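PUA domain-containing protein (Archaeoglobus fulgidus DSM 4304, PDB 2Q07) probably takes part, as a whole, in archaeosine tRNA modification; this C-terminal portion includes a PUA domain that probably binds RNA. Local coordinates at residues Phe238-Thr243 / Ser267-Val272. Sequence-based numbering, arbitrary orientation.
Sequences FEVKGT and SRIFGV
Arg268 reaches over to Glu239 in a surface salt bridge, NH1 lying 2.7 Å from OE2, and this ion pair sits beside a small apolar contact. The arginine chain leaves its backbone toward residues 238-243 and bends at chi3 (65°), which carries the guanidinium up to the carboxylate. The Glu239 side chain sets out away from residues 267-272, and its bend at chi2 (-72°) helps turn the carboxylate back. The two flat groups stand nearly perpendicular, 79° apart. The bridge runs through OE2 and NH1 alone: Glu239 OE1 remains 3.5 Å from Arg268 NH1, and no two-pronged, side-by-side pairing forms. Both residues are exposed, so solvent probably weakens the attraction. Asn266 OD1 accepts the backbone N-H groups of Arg268 and Ile269, an Asx-type turn that helps shape the chain here.

Next along, Ile269 sends its CD1 methyl to CG2 of Val240, 3.8 Å away. Val240 is buried; its side chain also rests on Val293, and that of Ile269 touches Lys296, both on strand 289-297. The ammonium group of Lys296 donates to the Val240 carbonyl oxygen, and Gly242 adds a backbone hydrogen bond to Val293.

From Phe270 the chain enters strand 270-275, beside 289-297. The contact thus packs the loop linking strands 232-235 and 243-245 against the turn into strand 270-275, within the compact, barrel-like beta fold of the PUA domain.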
loop_
_atom_site.group_PDB
_atom_site.type_symbol
_atom_site.label_atom_id
_atom_site.label_comp_id
_atom_site.label_asym_id
_atom_site.label_seq_id
_atom_site.Cartn_x
_atom_site.Cartn_y
_atom_site.Cartn_z
ATOM N N PHE A 238 33.962 -8.214 -0.054
ATOM C CA PHE A 238 34.199 -8.599 -1.438
ATOM C C PHE A 238 33.517 -7.602 -2.378
ATOM O O PHE A 238 32.607 -6.876 -1.967
ATOM C CB PHE A 238 33.672 -10.017 -1.680
ATOM C CG PHE A 238 32.274 -10.239 -1.169
ATOM C CD1 PHE A 238 31.171 -9.866 -1.928
ATOM C CD2 PHE A 238 32.063 -10.797 0.089
ATOM C CE1 PHE A 238 29.877 -10.047 -1.442
ATOM C CE2 PHE A 238 30.778 -10.980 0.586
ATOM C CZ PHE A 238 29.683 -10.606 -0.178
ATOM N N GLU A 239 33.965 -7.564 -3.630
ATOM C CA GLU A 239 33.396 -6.662 -4.629
ATOM C C GLU A 239 31.997 -7.168 -4.975
ATOM O O GLU A 239 31.854 -8.266 -5.506
ATOM C CB GLU A 239 34.252 -6.659 -5.900
ATOM C CG GLU A 239 35.753 -6.460 -5.682
ATOM C CD GLU A 239 36.124 -5.043 -5.277
ATOM O OE1 GLU A 239 35.810 -4.100 -6.041
ATOM O OE2 GLU A 239 36.736 -4.875 -4.198
ATOM N N VAL A 240 30.967 -6.381 -4.683
ATOM C CA VAL A 240 29.604 -6.816 -4.980
ATOM C C VAL A 240 29.275 -6.661 -6.463
ATOM O O VAL A 240 29.526 -5.616 -7.055
ATOM C CB VAL A 240 28.563 -6.035 -4.140
ATOM C CG1 VAL A 240 27.154 -6.465 -4.524
ATOM C CG2 VAL A 240 28.805 -6.282 -2.649
ATOM N N LYS A 241 28.712 -7.714 -7.045
ATOM C CA LYS A 241 28.343 -7.734 -8.453
ATOM C C LYS A 241 27.113 -8.604 -8.736
ATOM O O LYS A 241 27.221 -9.823 -8.879
ATOM C CB LYS A 241 29.516 -8.238 -9.301
ATOM C CG LYS A 241 30.733 -7.328 -9.272
ATOM C CD LYS A 241 31.717 -7.644 -10.386
ATOM C CE LYS A 241 32.882 -6.661 -10.348
ATOM N NZ LYS A 241 33.815 -6.804 -11.502
ATOM N N GLY A 242 25.948 -7.974 -8.812
ATOM C CA GLY A 242 24.731 -8.707 -9.105
ATOM C C GLY A 242 24.167 -9.601 -8.016
ATOM O O GLY A 242 23.022 -9.420 -7.605
ATOM N N THR A 243 24.958 -10.560 -7.542
ATOM C CA THR A 243 24.488 -11.497 -6.522
ATOM C C THR A 243 25.344 -11.588 -5.263
ATOM O O THR A 243 26.555 -11.410 -5.306
ATOM C CB THR A 243 24.385 -12.936 -7.102
ATOM O OG1 THR A 243 23.539 -12.936 -8.260
ATOM C CG2 THR A 243 23.805 -13.888 -6.064
ATOM N N SER A 267 32.598 -2.688 5.268
ATOM C CA SER A 267 33.441 -1.547 5.612
ATOM C C SER A 267 33.682 -0.519 4.505
ATOM O O SER A 267 34.194 0.569 4.776
ATOM C CB SER A 267 34.796 -2.037 6.128
ATOM O OG SER A 267 35.555 -2.597 5.071
ATOM N N ARG A 268 33.317 -0.841 3.267
ATOM C CA ARG A 268 33.552 0.097 2.173
ATOM C C ARG A 268 32.301 0.547 1.422
ATOM O O ARG A 268 32.315 1.586 0.764
ATOM C CB ARG A 268 34.540 -0.495 1.162
ATOM C CG ARG A 268 33.964 -1.640 0.346
ATOM C CD ARG A 268 34.732 -1.866 -0.951
ATOM N NE ARG A 268 36.109 -2.305 -0.735
ATOM C CZ ARG A 268 36.955 -2.599 -1.718
ATOM N NH1 ARG A 268 36.564 -2.498 -2.983
ATOM N NH2 ARG A 268 38.192 -2.995 -1.442
ATOM N N ILE A 269 31.224 -0.224 1.511
ATOM C CA ILE A 269 30.003 0.140 0.810
ATOM C C ILE A 269 28.732 -0.347 1.482
ATOM O O ILE A 269 28.754 -1.144 2.425
ATOM C CB ILE A 269 29.962 -0.451 -0.633
ATOM C CG1 ILE A 269 29.908 -1.977 -0.562
ATOM C CG2 ILE A 269 31.185 -0.027 -1.434
ATOM C CD1 ILE A 269 29.595 -2.638 -1.883
ATOM N N PHE A 270 27.618 0.162 0.977
ATOM C CA PHE A 270 26.310 -0.271 1.417
ATOM C C PHE A 270 25.455 -0.181 0.164
ATOM O O PHE A 270 25.773 0.578 -0.752
ATOM C CB PHE A 270 25.775 0.582 2.580
ATOM C CG PHE A 270 25.395 1.984 2.218
ATOM C CD1 PHE A 270 24.053 2.334 2.066
ATOM C CD2 PHE A 270 26.364 2.976 2.113
ATOM C CE1 PHE A 270 23.682 3.647 1.822
ATOM C CE2 PHE A 270 26.011 4.296 1.871
ATOM C CZ PHE A 270 24.667 4.638 1.726
ATOM N N GLY A 271 24.413 -0.998 0.094
ATOM C CA GLY A 271 23.567 -0.982 -1.082
ATOM C C GLY A 271 22.134 -1.419 -0.851
ATOM O O GLY A 271 21.700 -1.639 0.279
ATOM N N VAL A 272 21.404 -1.532 -1.951
ATOM C CA VAL A 272 20.002 -1.917 -1.932
ATOM C C VAL A 272 19.837 -3.191 -2.753
ATOM O O VAL A 272 20.490 -3.353 -3.779
ATOM C CB VAL A 272 19.127 -0.804 -2.561
ATOM C CG1 VAL A 272 17.679 -1.256 -2.638
ATOM C CG2 VAL A 272 19.243 0.476 -1.745
#